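Local coordinates for amorpha-4,11-diene synthase (Artemisia annua, PDB 4GAX), which is a sesquiterpene synthase that probably cyclises farnesyl diphosphate to a sesquiterpene hydrocarbon or alcohol with release of diphosphate, at residues K82-D85 against E86-L90; I367-E371 against G372-I376; V388-L391 against M392-A395; E547-K550 against N551-S555. All coordinates share one frame; numbering follows the deposited sequence.

Interaction 1: residues K82-D85 against E86-L90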
loop_
_atom_site.group_PDB
_atom_site.type_symbol
_atom_site.label_atom_id
_atom_site.label_comp_id
_atom_site.label_asym_id
_atom_site.label_seq_id
_atom_site.Cartn_x
_atom_site.Cartn_y
_atom_site.Cartn_z
ATOM N N LYS A 82 18.703 -8.210 -12.598
ATOM C CA LYS A 82 18.733 -6.773 -12.853
ATOM C C LYS A 82 17.604 -6.348 -13.791
ATOM O O LYS A 82 16.986 -5.287 -13.601
ATOM C CB LYS A 82 20.091 -6.354 -13.422
ATOM C CG LYS A 82 20.293 -4.847 -13.501
ATOM C CD LYS A 82 19.933 -4.176 -12.168
ATOM C CE LYS A 82 20.502 -2.759 -12.057
ATOM N NZ LYS A 82 19.803 -1.767 -12.928
ATOM N N LEU A 83 17.344 -7.163 -14.810
ATOM C CA LEU A 83 16.276 -6.862 -15.761
ATOM C C LEU A 83 14.924 -6.930 -15.066
ATOM O O LEU A 83 14.056 -6.076 -15.295
ATOM C CB LEU A 83 16.299 -7.884 -16.896
ATOM C CG LEU A 83 15.306 -7.719 -18.048
ATOM C CD1 LEU A 83 15.357 -6.305 -18.601
ATOM C CD2 LEU A 83 15.670 -8.716 -19.155
ATOM N N VAL A 84 14.743 -7.949 -14.221
ATOM C CA VAL A 84 13.505 -8.102 -13.458
ATOM C C VAL A 84 13.311 -6.866 -12.585
ATOM O O VAL A 84 12.234 -6.274 -12.551
ATOM C CB VAL A 84 13.535 -9.381 -12.574
ATOM C CG1 VAL A 84 12.389 -9.379 -11.571
ATOM C CG2 VAL A 84 13.488 -10.647 -13.439
ATOM N N ASP A 85 14.368 -6.462 -11.891
ATOM C CA ASP A 85 14.290 -5.266 -11.043
ATOM C C ASP A 85 13.874 -4.017 -11.837
ATOM O O ASP A 85 13.087 -3.187 -11.377
ATOM C CB ASP A 85 15.654 -5.022 -10.412
ATOM C CG ASP A 85 15.675 -3.829 -9.498
ATOM O OD1 ASP A 85 14.771 -3.712 -8.642
ATOM O OD2 ASP A 85 16.620 -3.016 -9.610
ATOM N N GLU A 86 14.424 -3.858 -13.034
ATOM C CA GLU A 86 14.124 -2.665 -13.819
ATOM C C GLU A 86 12.668 -2.701 -14.288
ATOM O O GLU A 86 11.950 -1.691 -14.237
ATOM C CB GLU A 86 15.083 -2.573 -14.996
ATOM C CG GLU A 86 16.497 -2.290 -14.563
ATOM C CD GLU A 86 17.481 -2.453 -15.703
ATOM O OE1 GLU A 86 17.024 -2.782 -16.823
ATOM O OE2 GLU A 86 18.700 -2.257 -15.477
ATOM N N ILE A 87 12.220 -3.875 -14.719
ATOM C CA ILE A 87 10.824 -4.017 -15.129
ATOM C C ILE A 87 9.887 -3.678 -13.956
ATOM O O ILE A 87 8.884 -2.987 -14.136
ATOM C CB ILE A 87 10.548 -5.439 -15.656
ATOM C CG1 ILE A 87 11.344 -5.666 -16.942
ATOM C CG2 ILE A 87 9.048 -5.648 -15.897
ATOM C CD1 ILE A 87 11.375 -7.155 -17.405
ATOM N N GLN A 88 10.232 -4.136 -12.756
ATOM C CA GLN A 88 9.380 -3.916 -11.589
ATOM C C GLN A 88 9.354 -2.442 -11.200
ATOM O O GLN A 88 8.294 -1.863 -10.944
ATOM C CB GLN A 88 9.858 -4.769 -10.398
ATOM C CG GLN A 88 9.575 -6.265 -10.540
ATOM C CD GLN A 88 10.178 -7.084 -9.391
ATOM O OE1 GLN A 88 11.095 -6.632 -8.704
ATOM N NE2 GLN A 88 9.659 -8.286 -9.182
ATOM N N ARG A 89 10.532 -1.836 -11.135
ATOM C CA ARG A 89 10.621 -0.433 -10.755
ATOM C C ARG A 89 10.079 0.502 -11.823
ATOM O O ARG A 89 9.613 1.607 -11.509
ATOM C CB ARG A 89 12.068 -0.081 -10.396
ATOM C CG ARG A 89 12.615 -0.975 -9.261
ATOM C CD ARG A 89 14.002 -0.541 -8.877
ATOM N NE ARG A 89 13.964 0.749 -8.207
ATOM C CZ ARG A 89 14.975 1.255 -7.507
ATOM N NH1 ARG A 89 16.120 0.588 -7.407
ATOM N NH2 ARG A 89 14.839 2.431 -6.904
ATOM N N LEU A 90 10.158 0.082 -13.087
ATOM C CA LEU A 90 9.566 0.889 -14.168
ATOM C C LEU A 90 8.027 0.790 -14.201
ATOM O O LEU A 90 7.349 1.521 -14.950
ATOM C CB LEU A 90 10.143 0.506 -15.532
ATOM C CG LEU A 90 11.602 0.933 -15.743
ATOM C CD1 LEU A 90 12.160 0.295 -17.033
ATOM C CD2 LEU A 90 11.689 2.453 -15.809
HETATM O O HOH W 1 12.217 -4.263 -7.601
#
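The side chains of D85 and R89 lie side by side, pointing the same way, with carboxylate and guanidinium planes 53° apart. D85 OD2 lies at an edge of the guanidinium near its plane, yet at 4.3 Å from R89 NH1 it is too far for a salt bridge. What does touch is the shaft of the arginine: R89 CD passes 3.3 Å from D85 OD1. Each polar end finds its stronger partner outside this turn, D85 in R125 and R89 in E222, so the arginine probably shares in a wider ionic network. A water bound to D85 OD1 donates a second hydrogen bond to Q88 OE1 at 2.8 Å, and the Q88 amide rests beside the methyl V84 CG1, 3.8 Å from NE2.

The direct pairs, D85 with R89 and V84 with Q88, are four residues apart, and the water joins residues three apart, on the last turns of helix 77-89 within the all-helical N-terminal domain, where R89 N also bonds D85 O along the main chain. On the neighbouring stripe, K82 NZ forms a salt bridge with E86 OE2 at 2.8 Å, the oxygen offering its anti lone pair, away from OE1. The lysine chain bends at chi2 (49°) and again at chi4 (72°), which curls the ammonium back onto the extended glutamate. L83 and I87 make the apolar stripe, with CG of L83 at 4.0 Å from CD1 of I87; both lean on L67 of helix 52-71 and on L240 of helix 238-269.

Interaction 2: residues I367-E371 against G372-I376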
loop_
_atom_site.group_PDB
_atom_site.type_symbol
_atom_site.label_atom_id
_atom_site.label_comp_id
_atom_site.label_asym_id
_atom_site.label_seq_id
_atom_site.Cartn_x
_atom_site.Cartn_y
_atom_site.Cartn_z
ATOM N N ILE A 367 -23.665 -9.338 -8.051
ATOM C CA ILE A 367 -22.542 -9.702 -8.915
ATOM C C ILE A 367 -21.937 -11.033 -8.478
ATOM O O ILE A 367 -21.715 -11.924 -9.311
ATOM C CB ILE A 367 -21.456 -8.594 -8.941
ATOM C CG1 ILE A 367 -21.934 -7.403 -9.776
ATOM C CG2 ILE A 367 -20.146 -9.124 -9.508
ATOM C CD1 ILE A 367 -21.049 -6.143 -9.647
ATOM N N LEU A 368 -21.691 -11.178 -7.173
ATOM C CA LEU A 368 -21.100 -12.406 -6.651
ATOM C C LEU A 368 -22.046 -13.601 -6.739
ATOM O O LEU A 368 -21.604 -14.705 -7.058
ATOM C CB LEU A 368 -20.576 -12.224 -5.219
ATOM C CG LEU A 368 -19.399 -11.252 -5.167
ATOM C CD1 LEU A 368 -18.871 -11.091 -3.737
ATOM C CD2 LEU A 368 -18.292 -11.723 -6.092
ATOM N N ALA A 369 -23.336 -13.389 -6.468
ATOM C CA ALA A 369 -24.307 -14.480 -6.585
ATOM C C ALA A 369 -24.340 -15.050 -8.011
ATOM O O ALA A 369 -24.522 -16.260 -8.208
ATOM C CB ALA A 369 -25.696 -14.023 -6.156
ATOM N N LYS A 370 -24.167 -14.176 -9.001
ATOM C CA LYS A 370 -24.194 -14.603 -10.395
ATOM C C LYS A 370 -22.966 -15.464 -10.711
ATOM O O LYS A 370 -23.069 -16.480 -11.403
ATOM C CB LYS A 370 -24.295 -13.394 -11.332
ATOM C CG LYS A 370 -23.895 -13.692 -12.770
ATOM C CD LYS A 370 -25.010 -13.388 -13.759
ATOM C CE LYS A 370 -24.630 -13.880 -15.162
ATOM N NZ LYS A 370 -24.658 -12.802 -16.197
ATOM N N GLU A 371 -21.816 -15.075 -10.162
ATOM C CA GLU A 371 -20.578 -15.851 -10.302
ATOM C C GLU A 371 -20.552 -17.092 -9.403
ATOM O O GLU A 371 -19.568 -17.828 -9.380
ATOM C CB GLU A 371 -19.350 -14.955 -10.060
ATOM C CG GLU A 371 -18.979 -14.099 -11.285
ATOM C CD GLU A 371 -18.225 -12.811 -10.944
ATOM O OE1 GLU A 371 -17.751 -12.657 -9.796
ATOM O OE2 GLU A 371 -18.111 -11.941 -11.838
ATOM N N GLY A 372 -21.640 -17.319 -8.672
ATOM C CA GLY A 372 -21.760 -18.457 -7.777
ATOM C C GLY A 372 -20.953 -18.295 -6.498
ATOM O O GLY A 372 -20.568 -19.283 -5.869
ATOM N N LYS A 373 -20.712 -17.050 -6.097
ATOM C CA LYS A 373 -19.845 -16.789 -4.952
ATOM C C LYS A 373 -20.546 -16.089 -3.794
ATOM O O LYS A 373 -19.973 -15.202 -3.157
ATOM C CB LYS A 373 -18.625 -15.994 -5.394
ATOM C CG LYS A 373 -17.652 -16.841 -6.209
ATOM C CD LYS A 373 -16.899 -16.024 -7.234
ATOM C CE LYS A 373 -16.078 -16.958 -8.127
ATOM N NZ LYS A 373 -15.474 -16.238 -9.287
ATOM N N THR A 374 -21.782 -16.496 -3.538
ATOM C CA THR A 374 -22.566 -15.948 -2.441
ATOM C C THR A 374 -21.900 -16.200 -1.092
ATOM O O THR A 374 -21.962 -15.352 -0.193
ATOM C CB THR A 374 -23.994 -16.505 -2.482
ATOM O OG1 THR A 374 -24.644 -16.000 -3.654
ATOM C CG2 THR A 374 -24.795 -16.100 -1.249
ATOM N N ASN A 375 -21.238 -17.349 -0.959
ATOM C CA ASN A 375 -20.554 -17.674 0.292
ATOM C C ASN A 375 -19.417 -16.711 0.576
ATOM O O ASN A 375 -19.187 -16.346 1.723
ATOM C CB ASN A 375 -20.061 -19.123 0.300
ATOM C CG ASN A 375 -21.208 -20.118 0.318
ATOM O OD1 ASN A 375 -22.258 -19.867 0.925
ATOM N ND2 ASN A 375 -21.024 -21.247 -0.361
ATOM N N ILE A 376 -18.718 -16.293 -0.477
ATOM C CA ILE A 376 -17.680 -15.280 -0.341
ATOM C C ILE A 376 -18.309 -13.927 -0.009
ATOM O O ILE A 376 -17.780 -13.180 0.816
ATOM C CB ILE A 376 -16.774 -15.227 -1.600
ATOM C CG1 ILE A 376 -15.651 -16.261 -1.461
ATOM C CG2 ILE A 376 -16.173 -13.834 -1.816
ATOM C CD1 ILE A 376 -15.459 -17.121 -2.686
#
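A Schellman motif ends helix 351-370 here and turns the chain directly into helix 374-399. Its long-span bond runs from K373 N to L368 O, 2.7 Å and fairly straight at 163°, with the donor above the carbonyl plane of L368 instead of in it. A second, weak bond joins G372 N to A369 O at 3.1 Å. G372 makes the reversal with a positive phi of 75°, a conformation that favours glycine; a beta carbon there would probably crowd the carbonyl oxygen of E371.

K373, at the N-cap position of the second helix, lays its aliphatic chain back along E371, CD coming 3.9 Å from E371 CB. A bend at chi2 (149°) helps to keep the chain beside the E371 carbonyl. Its ammonium nevertheless stops short of a salt bridge, NZ being 4.3 Å from E371 OE1, so any attraction between the two charges is probably diffuse. On another side of the turn, T374 OG1 sits 3.3 Å from A369 CA. The buried side of the corner is apolar: L368 CD1 approaches I376 CG2 at 4.3 Å, and both leucine and isoleucine rest on L428 of helix 419-429, while S431 touches L368, E371 and K373. Together these features make a Schellman C-cap with glycine at the residue of positive phi, here joining two successive helices of the all-helical metal-binding domain.

Interaction 3: residues V388-L391 against M392-A395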
loop_
_atom_site.group_PDB
_atom_site.type_symbol
_atom_site.label_atom_id
_atom_site.label_comp_id
_atom_site.label_asym_id
_atom_site.label_seq_id
_atom_site.Cartn_x
_atom_site.Cartn_y
_atom_site.Cartn_z
ATOM N N VAL A 388 -18.907 -2.150 12.178
ATOM C CA VAL A 388 -19.883 -1.251 12.789
ATOM C C VAL A 388 -20.133 -1.623 14.252
ATOM O O VAL A 388 -20.244 -0.749 15.115
ATOM C CB VAL A 388 -21.202 -1.249 12.007
ATOM C CG1 VAL A 388 -22.132 -0.172 12.524
ATOM C CG2 VAL A 388 -20.906 -1.039 10.524
ATOM N N ARG A 389 -20.229 -2.924 14.508
ATOM C CA ARG A 389 -20.386 -3.476 15.850
ATOM C C ARG A 389 -19.366 -2.886 16.792
ATOM O O ARG A 389 -19.701 -2.415 17.875
ATOM C CB ARG A 389 -20.116 -4.972 15.798
ATOM C CG ARG A 389 -21.237 -5.840 16.253
ATOM C CD ARG A 389 -20.878 -7.273 15.962
ATOM N NE ARG A 389 -21.792 -7.874 14.998
ATOM C CZ ARG A 389 -21.435 -8.784 14.101
ATOM N NH1 ARG A 389 -20.164 -9.188 14.038
ATOM N NH2 ARG A 389 -22.348 -9.287 13.273
ATOM N N ASN A 390 -18.104 -2.922 16.379
ATOM C CA ASN A 390 -17.035 -2.476 17.264
ATOM C C ASN A 390 -16.977 -0.956 17.385
ATOM O O ASN A 390 -16.506 -0.431 18.396
ATOM C CB ASN A 390 -15.688 -3.091 16.868
ATOM C CG ASN A 390 -15.596 -4.562 17.248
ATOM O OD1 ASN A 390 -15.219 -4.907 18.373
ATOM N ND2 ASN A 390 -15.954 -5.436 16.313
ATOM N N LEU A 391 -17.461 -0.251 16.363
ATOM C CA LEU A 391 -17.686 1.184 16.515
ATOM C C LEU A 391 -18.716 1.408 17.626
ATOM O O LEU A 391 -18.599 2.355 18.404
ATOM C CB LEU A 391 -18.149 1.832 15.205
ATOM C CG LEU A 391 -17.086 2.055 14.121
ATOM C CD1 LEU A 391 -17.706 2.642 12.862
ATOM C CD2 LEU A 391 -15.959 2.959 14.625
ATOM N N MET A 392 -19.706 0.519 17.721
ATOM C CA MET A 392 -20.750 0.649 18.743
ATOM C C MET A 392 -20.239 0.202 20.107
ATOM O O MET A 392 -20.746 0.643 21.148
ATOM C CB MET A 392 -21.998 -0.146 18.372
ATOM C CG MET A 392 -23.197 0.173 19.259
ATOM S SD MET A 392 -23.668 1.912 19.114
ATOM C CE MET A 392 -24.020 2.317 20.826
ATOM N N VAL A 393 -19.239 -0.677 20.100
ATOM C CA VAL A 393 -18.583 -1.081 21.337
ATOM C C VAL A 393 -18.024 0.147 22.044
ATOM O O VAL A 393 -18.300 0.371 23.229
ATOM C CB VAL A 393 -17.441 -2.092 21.087
ATOM C CG1 VAL A 393 -16.443 -2.090 22.250
ATOM C CG2 VAL A 393 -18.005 -3.487 20.858
ATOM N N GLU A 394 -17.258 0.949 21.306
ATOM C CA GLU A 394 -16.619 2.114 21.899
ATOM C C GLU A 394 -17.592 3.256 22.194
ATOM O O GLU A 394 -17.273 4.156 22.978
ATOM C CB GLU A 394 -15.429 2.585 21.061
ATOM C CG GLU A 394 -15.660 2.615 19.571
ATOM C CD GLU A 394 -14.352 2.620 18.796
ATOM O OE1 GLU A 394 -13.340 2.126 19.338
ATOM O OE2 GLU A 394 -14.330 3.119 17.648
ATOM N N ALA A 395 -18.773 3.223 21.577
ATOM C CA ALA A 395 -19.801 4.204 21.902
ATOM C C ALA A 395 -20.437 3.844 23.243
ATOM O O ALA A 395 -20.800 4.725 24.030
ATOM C CB ALA A 395 -20.852 4.268 20.801
#
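L391 and E394 lie side by side and point the same way, the leucine methyl CD2 3.4 Å from the carboxylate oxygen OE2 of E394. The glutamate reaches this place because its CG occupies the crowded position between backbone N and carbonyl carbon (chi1 43°), from which the rest of the chain runs on extended. CG is thereby pressed against the backbone of the preceding turn, 3.2 Å from L391 O. With an alanine in place of E394, L391 CD2 and the two carbonyls of N390 and L391 would probably lose the cover given by the glutamate chain, leaving a gap beside T416 of helix 407-416.

N390 and V393 form a second parallel pair, OD1 of N390 standing 4.0 Å from CG2 of V393. The amide nitrogen of N390 turns back along the helix to hydrogen-bond D386 O. These pairs belong to the second half of helix 374-399 in the metal-binding domain of the class I terpene synthase fold. L391 packs against D316 and Y319 of helix 299-322, which lie in the DDIYD sequence, the aspartate-rich motif that in this family holds magnesium ions.

With CG anti to the backbone N (chi1 -169°), the end of the M392 side chain leads off towards Y325, L328 and T332 of helix 325-337. R389, whose CB points away from the following turn, forms salt bridges with E336, E382 and D386. Along the backbone, M392 N bonds V388 O at 2.9 Å, whereas the bonds from E394 N to N390 O and from A395 N to L391 O, each 3.3 Å, are weak.

Interaction 4: residues E547-K550 against N551-S555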
loop_
_atom_site.group_PDB
_atom_site.type_symbol
_atom_site.label_atom_id
_atom_site.label_comp_id
_atom_site.label_asym_id
_atom_site.label_seq_id
_atom_site.Cartn_x
_atom_site.Cartn_y
_atom_site.Cartn_z
ATOM N N GLU A 547 1.150 18.959 1.334
ATOM C CA GLU A 547 1.657 19.138 -0.025
ATOM C C GLU A 547 2.260 17.829 -0.537
ATOM O O GLU A 547 2.162 17.507 -1.724
ATOM C CB GLU A 547 2.712 20.245 -0.057
ATOM C CG GLU A 547 3.252 20.583 -1.450
ATOM C CD GLU A 547 2.429 21.646 -2.172
ATOM O OE1 GLU A 547 2.897 22.153 -3.217
ATOM O OE2 GLU A 547 1.318 21.975 -1.697
ATOM N N GLU A 548 2.872 17.077 0.373
ATOM C CA GLU A 548 3.483 15.804 0.035
ATOM C C GLU A 548 2.414 14.889 -0.568
ATOM O O GLU A 548 2.572 14.383 -1.680
ATOM C CB GLU A 548 4.119 15.177 1.280
ATOM C CG GLU A 548 5.339 14.312 1.009
ATOM C CD GLU A 548 6.178 14.054 2.262
ATOM O OE1 GLU A 548 5.668 13.421 3.214
ATOM O OE2 GLU A 548 7.352 14.490 2.295
ATOM N N TYR A 549 1.314 14.714 0.157
ATOM C CA TYR A 549 0.210 13.877 -0.301
ATOM C C TYR A 549 -0.411 14.435 -1.584
ATOM O O TYR A 549 -0.760 13.675 -2.493
ATOM C CB TYR A 549 -0.849 13.764 0.803
ATOM C CG TYR A 549 -1.995 12.820 0.504
ATOM C CD1 TYR A 549 -2.024 11.536 1.043
ATOM C CD2 TYR A 549 -3.059 13.218 -0.302
ATOM C CE1 TYR A 549 -3.077 10.664 0.772
ATOM C CE2 TYR A 549 -4.112 12.363 -0.577
ATOM C CZ TYR A 549 -4.121 11.093 -0.037
ATOM O OH TYR A 549 -5.177 10.256 -0.318
ATOM N N LYS A 550 -0.552 15.757 -1.656
ATOM C CA LYS A 550 -1.195 16.373 -2.814
ATOM C C LYS A 550 -0.415 16.094 -4.095
ATOM O O LYS A 550 -0.998 15.783 -5.135
ATOM C CB LYS A 550 -1.353 17.879 -2.637
ATOM C CG LYS A 550 -2.328 18.496 -3.640
ATOM C CD LYS A 550 -1.898 19.882 -4.084
ATOM C CE LYS A 550 -1.844 20.859 -2.922
ATOM N NZ LYS A 550 -1.430 22.222 -3.377
ATOM N N ASN A 551 0.905 16.206 -4.028
ATOM C CA ASN A 551 1.694 16.016 -5.237
ATOM C C ASN A 551 1.830 14.568 -5.671
ATOM O O ASN A 551 2.029 14.298 -6.854
ATOM C CB ASN A 551 3.047 16.717 -5.145
ATOM C CG ASN A 551 2.937 18.204 -5.427
ATOM O OD1 ASN A 551 3.087 18.650 -6.572
ATOM N ND2 ASN A 551 2.652 18.978 -4.387
ATOM N N LEU A 552 1.721 13.643 -4.719
ATOM C CA LEU A 552 1.675 12.228 -5.051
ATOM C C LEU A 552 0.449 11.965 -5.914
ATOM O O LEU A 552 0.534 11.258 -6.926
ATOM C CB LEU A 552 1.616 11.353 -3.788
ATOM C CG LEU A 552 2.855 11.327 -2.884
ATOM C CD1 LEU A 552 2.599 10.443 -1.679
ATOM C CD2 LEU A 552 4.102 10.853 -3.630
ATOM N N VAL A 553 -0.688 12.539 -5.516
ATOM C CA VAL A 553 -1.931 12.382 -6.271
ATOM C C VAL A 553 -1.760 12.934 -7.686
ATOM O O VAL A 553 -2.122 12.284 -8.665
ATOM C CB VAL A 553 -3.110 13.084 -5.563
ATOM C CG1 VAL A 553 -4.383 12.968 -6.398
ATOM C CG2 VAL A 553 -3.315 12.491 -4.179
ATOM N N LYS A 554 -1.191 14.132 -7.800
ATOM C CA LYS A 554 -0.987 14.726 -9.120
ATOM C C LYS A 554 -0.016 13.911 -9.976
ATOM O O LYS A 554 -0.215 13.769 -11.185
ATOM C CB LYS A 554 -0.487 16.168 -9.003
ATOM C CG LYS A 554 -1.463 17.113 -8.322
ATOM C CD LYS A 554 -1.164 18.560 -8.719
ATOM C CE LYS A 554 -1.624 19.536 -7.650
ATOM N NZ LYS A 554 -1.389 20.958 -8.065
ATOM N N SER A 555 1.023 13.367 -9.346
ATOM C CA SER A 555 2.022 12.606 -10.084
ATOM C C SER A 555 1.416 11.319 -10.635
ATOM O O SER A 555 1.817 10.829 -11.692
ATOM C CB SER A 555 3.245 12.310 -9.208
ATOM O OG SER A 555 2.989 11.244 -8.310
#
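Hydrogen bonding centres on E547 O, which accepts from both the backbone and the side chain of N551. N551 N reaches it at 2.9 Å and N551 ND2 at 3.1 Å, from opposite faces of the carbonyl plane. The side-chain bond is almost linear (172°) and E547 O lies in the plane of the amide, which helps to set the rotation of that group. A leucine in place of N551 has no side-chain donor, so E547 O would probably be held by the backbone N alone and the first turn of the helix gripped less firmly. One turn on, S555 OG donates to L552 O at 2.8 Å.

Ionic contacts fall on the same side. K550 NZ makes a salt bridge with E547 OE2 at 3.2 Å, its hydrogen bond weak. The K550 and K554 chains run alongside each other, CD of K550 3.6 Å from CE of K554, while their ammonium groups stay 4.9 Å apart, NZ to NZ; E547 probably offsets some of this like charge.

The apolar contact is Y549 with V553, CE2 to CG2 3.7 Å, the methyl meeting the ring obliquely. The same ring stacks edge-to-face with F287, and V553 reaches V283 and W37. Charged residues on one flank and apolar ones on the other, packed on helices 282-292 and 519-535, are typical of an amphipathic helix, here 547-557 near the C-terminus of the all-helical synthase.

How the interactions relate
All four contacts are local, and none touches another. Interactions 2 and 3 share helix 374-399: interaction 2 sets its start and interaction 3 lies further along, their centres about 29 Å apart. Interaction 3 adjoins the probable metal-binding region, since its L391 packs on the aspartate-rich sequence of helix 299-322. Interaction 1 belongs to the N-terminal domain, about 45 Å from interaction 3 between centres and on the opposite side of the chain's centre. Interaction 4 lies closer to interaction 1, nearest atoms about 11 Å apart, and both lean on helix 219-232, interaction 1 through E86, R89 and L90 and interaction 4 through L552 and S555.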